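Local coordinates for protein interferon gamma receptor 1 (Gallus gallus, PDB 4EQ3) that probably binds the cytokine interferon gamma outside the cell, through an extracellular part built of two fibronectin type III-like domains, as other class II cytokine receptors do, at residues K22-V27 with E131-E136; P112-S117 with Y188-K193. One frame throughout, in Å; residues are numbered along the deposited sequence.

Interaction 1: residues K22-V27 with E131-E136; sequences KNFRTV and EFPSVE
The interface between the two fibronectin type III-like domains of the receptor is made here by a type I' beta turn, Lys22 to Arg25, at the tip of an N-terminal-domain hairpin, where Asn23 and Phe24 meet Glu131, Phe132 and Pro133 of a C-terminal-domain loop. Both middle residues of the turn have positive phi, a conformation that asparagine tolerates well. Phe24 and Phe132 form a T-shaped pair, centroids 5.4 Å apart and planes at 81°. Phe24 presents its CD2-CE2 edge to one face of Phe132, with CE2 displaced from the ring centre toward the rim. With CG anti to the carbonyl carbon (chi1 -62°), the Phe24 ring is directed to Phe132, and its CB rests 3.9 Å from CD of Pro133, a residue whose ring restrains the backbone of this irregular loop. The Phe132 ring also stacks on His129, while Phe24 meets Phe196 edge-to-face, making an aromatic cluster between the domains. Asn23 stands at the rim of Phe132, and the exposed Glu131 side chain crosses that of Asn23 obliquely. One water joins the two backbones, donating to Asn23 O at 2.7 Å and to Glu131 O at 3.0 Å.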
loop_
_atom_site.group_PDB
_atom_site.type_symbol
_atom_site.label_atom_id
_atom_site.label_comp_id
_atom_site.label_asym_id
_atom_site.label_seq_id
_atom_site.Cartn_x
_atom_site.Cartn_y
_atom_site.Cartn_z
ATOM N N LYS A 22 -0.166 1.914 3.258
ATOM C CA LYS A 22 0.692 1.715 2.103
ATOM C C LYS A 22 0.932 0.262 1.771
ATOM O O LYS A 22 1.333 -0.470 2.633
ATOM C CB LYS A 22 2.017 2.445 2.295
ATOM C CG LYS A 22 3.021 2.402 1.168
ATOM C CD LYS A 22 3.409 3.739 0.790
ATOM C CE LYS A 22 4.883 4.041 0.984
ATOM N NZ LYS A 22 5.142 5.448 1.344
ATOM N N ASN A 23 0.688 -0.114 0.516
ATOM C CA ASN A 23 0.891 -1.488 0.074
ATOM C C ASN A 23 0.041 -2.449 0.885
ATOM O O ASN A 23 0.432 -3.591 1.127
ATOM C CB ASN A 23 2.361 -1.868 0.171
ATOM C CG ASN A 23 3.219 -1.121 -0.823
ATOM O OD1 ASN A 23 4.433 -0.972 -0.631
ATOM N ND2 ASN A 23 2.599 -0.644 -1.891
ATOM N N PHE A 24 -1.127 -1.967 1.304
ATOM C CA PHE A 24 -2.106 -2.789 2.008
ATOM C C PHE A 24 -1.721 -3.084 3.447
ATOM O O PHE A 24 -2.373 -3.878 4.118
ATOM C CB PHE A 24 -2.385 -4.072 1.227
ATOM C CG PHE A 24 -2.973 -3.818 -0.130
ATOM C CD1 PHE A 24 -4.316 -3.498 -0.263
ATOM C CD2 PHE A 24 -2.184 -3.874 -1.266
ATOM C CE1 PHE A 24 -4.865 -3.256 -1.519
ATOM C CE2 PHE A 24 -2.722 -3.628 -2.518
ATOM C CZ PHE A 24 -4.063 -3.322 -2.647
ATOM N N ARG A 25 -0.652 -2.443 3.912
ATOM C CA ARG A 25 -0.359 -2.399 5.338
ATOM C C ARG A 25 -0.960 -1.111 5.887
ATOM O O ARG A 25 -0.530 -0.010 5.540
ATOM C CB ARG A 25 1.152 -2.451 5.601
ATOM C CG ARG A 25 1.537 -2.523 7.080
ATOM C CD ARG A 25 1.230 -3.892 7.727
ATOM N NE ARG A 25 2.127 -4.960 7.283
ATOM C CZ ARG A 25 2.269 -6.134 7.903
ATOM N NH1 ARG A 25 3.108 -7.045 7.427
ATOM N NH2 ARG A 25 1.581 -6.401 9.005
ATOM N N THR A 26 -1.972 -1.248 6.731
ATOM C CA THR A 26 -2.621 -0.079 7.295
ATOM C C THR A 26 -2.362 0.027 8.781
ATOM O O THR A 26 -2.639 -0.905 9.541
ATOM C CB THR A 26 -4.138 -0.105 7.054
ATOM O OG1 THR A 26 -4.387 -0.246 5.655
ATOM C CG2 THR A 26 -4.774 1.174 7.556
ATOM N N VAL A 27 -1.857 1.178 9.199
ATOM C CA VAL A 27 -1.556 1.384 10.605
ATOM C C VAL A 27 -2.100 2.705 11.120
ATOM O O VAL A 27 -2.020 3.740 10.448
ATOM C CB VAL A 27 -0.041 1.281 10.895
ATOM C CG1 VAL A 27 0.190 1.167 12.389
ATOM C CG2 VAL A 27 0.550 0.081 10.191
ATOM N N GLU A 131 5.936 -6.562 -0.966
ATOM C CA GLU A 131 5.150 -6.207 0.196
ATOM C C GLU A 131 3.707 -6.651 0.169
ATOM O O GLU A 131 3.100 -6.762 1.157
ATOM C CB GLU A 131 5.160 -4.728 0.399
ATOM C CG GLU A 131 6.483 -4.140 0.288
ATOM C CD GLU A 131 6.739 -3.458 -1.056
ATOM O OE1 GLU A 131 7.416 -2.435 -0.973
ATOM O OE2 GLU A 131 6.304 -3.926 -2.146
ATOM N N PHE A 132 3.175 -6.897 -0.994
ATOM C CA PHE A 132 1.758 -7.261 -1.057
ATOM C C PHE A 132 1.515 -8.549 -0.282
ATOM O O PHE A 132 2.294 -9.497 -0.374
ATOM C CB PHE A 132 1.262 -7.401 -2.500
ATOM C CG PHE A 132 1.129 -6.091 -3.233
ATOM C CD1 PHE A 132 1.319 -4.890 -2.576
ATOM C CD2 PHE A 132 0.819 -6.071 -4.583
ATOM C CE1 PHE A 132 1.207 -3.689 -3.248
ATOM C CE2 PHE A 132 0.707 -4.881 -5.268
ATOM C CZ PHE A 132 0.898 -3.683 -4.604
ATOM N N PRO A 133 0.433 -8.589 0.494
ATOM C CA PRO A 133 0.190 -9.788 1.303
ATOM C C PRO A 133 -0.223 -10.989 0.448
ATOM O O PRO A 133 -0.817 -10.823 -0.619
ATOM C CB PRO A 133 -0.938 -9.357 2.244
ATOM C CG PRO A 133 -1.639 -8.234 1.506
ATOM C CD PRO A 133 -0.560 -7.527 0.731
ATOM N N SER A 134 0.125 -12.183 0.914
ATOM C CA SER A 134 -0.213 -13.422 0.234
ATOM C C SER A 134 -1.726 -13.601 0.173
ATOM O O SER A 134 -2.419 -13.383 1.157
ATOM C CB SER A 134 0.423 -14.608 0.971
ATOM O OG SER A 134 -0.179 -15.844 0.600
ATOM N N VAL A 135 -2.233 -14.005 -0.983
ATOM C CA VAL A 135 -3.664 -14.240 -1.132
ATOM C C VAL A 135 -4.136 -15.343 -0.189
ATOM O O VAL A 135 -5.279 -15.330 0.279
ATOM C CB VAL A 135 -4.027 -14.594 -2.589
ATOM C CG1 VAL A 135 -4.148 -16.108 -2.772
ATOM C CG2 VAL A 135 -5.315 -13.897 -2.990
ATOM N N GLU A 136 -3.241 -16.289 0.093
ATOM C CA GLU A 136 -3.534 -17.406 0.984
ATOM C C GLU A 136 -3.789 -16.932 2.407
ATOM O O GLU A 136 -4.540 -17.560 3.154
ATOM C CB GLU A 136 -2.387 -18.427 0.974
ATOM C CG GLU A 136 -2.493 -19.469 -0.126
ATOM C CD GLU A 136 -1.615 -19.152 -1.325
ATOM O OE1 GLU A 136 -0.520 -18.580 -1.127
ATOM O OE2 GLU A 136 -2.016 -19.483 -2.463
HETATM O O HOH W 1 2.173 -4.561 2.913
#

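Interaction 2: residues P112-S117 with Y188-K193; sequences PKLNLS and YCVSAK
Leu114, Leu116 and Pro112 face Val190 and Ala192 across the core of the C-terminal fibronectin type III-like domain. Val190 CG1 is the shared point of contact: set between backbone N and carbonyl carbon (chi1 82°), this methyl is the branch turned to both leucines, met by Leu116 CD1 at 3.5 Å and by Leu114 CD2 at 3.7 Å. Leu114 divides its fork between two partners, for while CD2 goes to Val190, its CD1 reaches Ala192 CB at 3.7 Å. Leucine suits these positions because its branch lies one carbon farther out than that of valine, and the two methyls can span the gap between backbones. At the Pro112 end the two backbones come closer, and the smaller residues fit: the Pro112 ring lies against Ala192, with CD 3.5 Å from Ala192 O and CG 4.1 Å from Ala192 CB.

The alternation of beta strands sets this pattern. Leu114 and Leu116 turn inward while Lys113 and Asn115 do not, and Val190 and Ala192 turn inward while Cys189 and Ser191 point away. Cys189 is thereby placed for its disulfide to Cys210, and the Ala192 N-H is bound by Ser206 OG.

The two segments run roughly antiparallel at 152°, their axes 8.0 Å apart at closest approach, as facing layers of a beta sandwich. Strand 113-119 is an outer strand of the three-stranded sheet, paired with strand 122-128, whereas strand 186-196 runs inside the four-stranded sheet between 148-156 and 201-213. Val152 and Phe154 of the first neighbour touch Val190, and Ile211 of the second touches Leu116.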
loop_
_atom_site.group_PDB
_atom_site.type_symbol
_atom_site.label_atom_id
_atom_site.label_comp_id
_atom_site.label_asym_id
_atom_site.label_seq_id
_atom_site.Cartn_x
_atom_site.Cartn_y
_atom_site.Cartn_z
ATOM N N PRO A 112 6.994 -0.287 -7.334
ATOM C CA PRO A 112 7.224 -1.727 -7.428
ATOM C C PRO A 112 8.718 -2.035 -7.497
ATOM O O PRO A 112 9.517 -1.162 -7.827
ATOM C CB PRO A 112 6.576 -2.089 -8.759
ATOM C CG PRO A 112 6.683 -0.851 -9.569
ATOM C CD PRO A 112 6.508 0.283 -8.604
ATOM N N LYS A 113 9.078 -3.274 -7.195
ATOM C CA LYS A 113 10.435 -3.749 -7.390
ATOM C C LYS A 113 10.572 -4.119 -8.859
ATOM O O LYS A 113 9.728 -4.824 -9.409
ATOM C CB LYS A 113 10.689 -4.959 -6.495
ATOM C CG LYS A 113 12.107 -5.490 -6.530
ATOM C CD LYS A 113 13.104 -4.443 -6.062
ATOM C CE LYS A 113 14.539 -4.986 -6.101
ATOM N NZ LYS A 113 15.550 -3.960 -5.680
ATOM N N LEU A 114 11.620 -3.632 -9.511
ATOM C CA LEU A 114 11.755 -3.845 -10.947
ATOM C C LEU A 114 13.136 -4.368 -11.299
ATOM O O LEU A 114 14.137 -3.714 -11.012
ATOM C CB LEU A 114 11.496 -2.535 -11.693
ATOM C CG LEU A 114 11.363 -2.602 -13.220
ATOM C CD1 LEU A 114 10.556 -1.424 -13.751
ATOM C CD2 LEU A 114 12.712 -2.690 -13.920
ATOM N N ASN A 115 13.198 -5.540 -11.922
ATOM C CA ASN A 115 14.478 -6.059 -12.409
ATOM C C ASN A 115 14.580 -5.998 -13.928
ATOM O O ASN A 115 13.634 -6.341 -14.640
ATOM C CB ASN A 115 14.731 -7.493 -11.929
ATOM C CG ASN A 115 16.147 -7.963 -12.237
ATOM O OD1 ASN A 115 16.357 -9.000 -12.881
ATOM N ND2 ASN A 115 17.132 -7.181 -11.797
ATOM N N LEU A 116 15.746 -5.586 -14.413
ATOM C CA LEU A 116 15.964 -5.352 -15.829
ATOM C C LEU A 116 17.094 -6.228 -16.347
ATOM O O LEU A 116 18.214 -6.184 -15.830
ATOM C CB LEU A 116 16.323 -3.885 -16.059
ATOM C CG LEU A 116 16.092 -3.305 -17.452
ATOM C CD1 LEU A 116 14.633 -3.486 -17.841
ATOM C CD2 LEU A 116 16.488 -1.838 -17.495
ATOM N N SER A 117 16.792 -7.020 -17.368
ATOM C CA SER A 117 17.775 -7.881 -18.015
ATOM C C SER A 117 17.559 -7.823 -19.520
ATOM O O SER A 117 16.664 -7.112 -20.001
ATOM C CB SER A 117 17.643 -9.323 -17.511
ATOM O OG SER A 117 16.335 -9.834 -17.747
ATOM N N TYR A 188 18.739 2.113 -22.756
ATOM C CA TYR A 188 17.315 2.164 -22.428
ATOM C C TYR A 188 17.072 2.205 -20.934
ATOM O O TYR A 188 17.711 1.484 -20.171
ATOM C CB TYR A 188 16.576 0.979 -23.039
ATOM C CG TYR A 188 16.540 1.061 -24.531
ATOM C CD1 TYR A 188 17.619 0.634 -25.289
ATOM C CD2 TYR A 188 15.444 1.603 -25.188
ATOM C CE1 TYR A 188 17.600 0.721 -26.654
ATOM C CE2 TYR A 188 15.414 1.691 -26.555
ATOM C CZ TYR A 188 16.499 1.250 -27.279
ATOM O OH TYR A 188 16.481 1.340 -28.640
ATOM N N CYS A 189 16.137 3.055 -20.527
ATOM C CA CYS A 189 15.791 3.194 -19.122
ATOM C C CYS A 189 14.304 2.992 -18.929
ATOM O O CYS A 189 13.488 3.525 -19.677
ATOM C CB CYS A 189 16.211 4.561 -18.598
ATOM S SG CYS A 189 17.962 4.898 -18.827
ATOM N N VAL A 190 13.960 2.213 -17.914
ATOM C CA VAL A 190 12.586 1.792 -17.728
ATOM C C VAL A 190 12.145 1.994 -16.288
ATOM O O VAL A 190 12.944 1.829 -15.344
ATOM C CB VAL A 190 12.407 0.312 -18.123
ATOM C CG1 VAL A 190 12.832 -0.600 -16.983
ATOM C CG2 VAL A 190 10.973 0.043 -18.507
ATOM N N SER A 191 10.874 2.361 -16.138
ATOM C CA SER A 191 10.237 2.508 -14.836
ATOM C C SER A 191 8.831 1.928 -14.895
ATOM O O SER A 191 8.293 1.692 -15.978
ATOM C CB SER A 191 10.158 3.980 -14.443
ATOM O OG SER A 191 9.295 4.672 -15.325
ATOM N N ALA A 192 8.230 1.696 -13.735
ATOM C CA ALA A 192 6.900 1.096 -13.712
ATOM C C ALA A 192 6.045 1.616 -12.561
ATOM O O ALA A 192 6.580 2.102 -11.560
ATOM C CB ALA A 192 7.008 -0.429 -13.643
ATOM N N LYS A 193 4.736 1.515 -12.696
ATOM C CA LYS A 193 3.777 1.829 -11.645
ATOM C C LYS A 193 2.719 0.736 -11.507
ATOM O O LYS A 193 2.309 0.194 -12.454
ATOM C CB LYS A 193 3.013 3.102 -11.967
ATOM C CG LYS A 193 3.679 4.359 -11.849
ATOM C CD LYS A 193 2.643 5.433 -11.870
ATOM C CE LYS A 193 2.550 6.099 -13.125
ATOM N NZ LYS A 193 2.076 7.433 -12.979
#

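How the interactions relate
Interaction 1 joins the two domains, whereas interaction 2 lies wholly inside the C-terminal one, packing its two sheets together. Their centres are 21 Å apart and their nearest atoms about 6 Å, without touching. Along the chain the segments alternate: 22-27, then 112-117, then 131-136, then 188-193. Strand 113-119 runs into its hairpin partner 122-128, and the loop after that carries 131-136 back to the domain boundary. His129, in this loop, touches both Phe132 and Pro112, while strand 186-196 supplies Val190 to the sandwich core and Phe196 to the aromatic cluster, so the C-terminal core and the domain junction are joined through strand 186-196 and the loop holding His129.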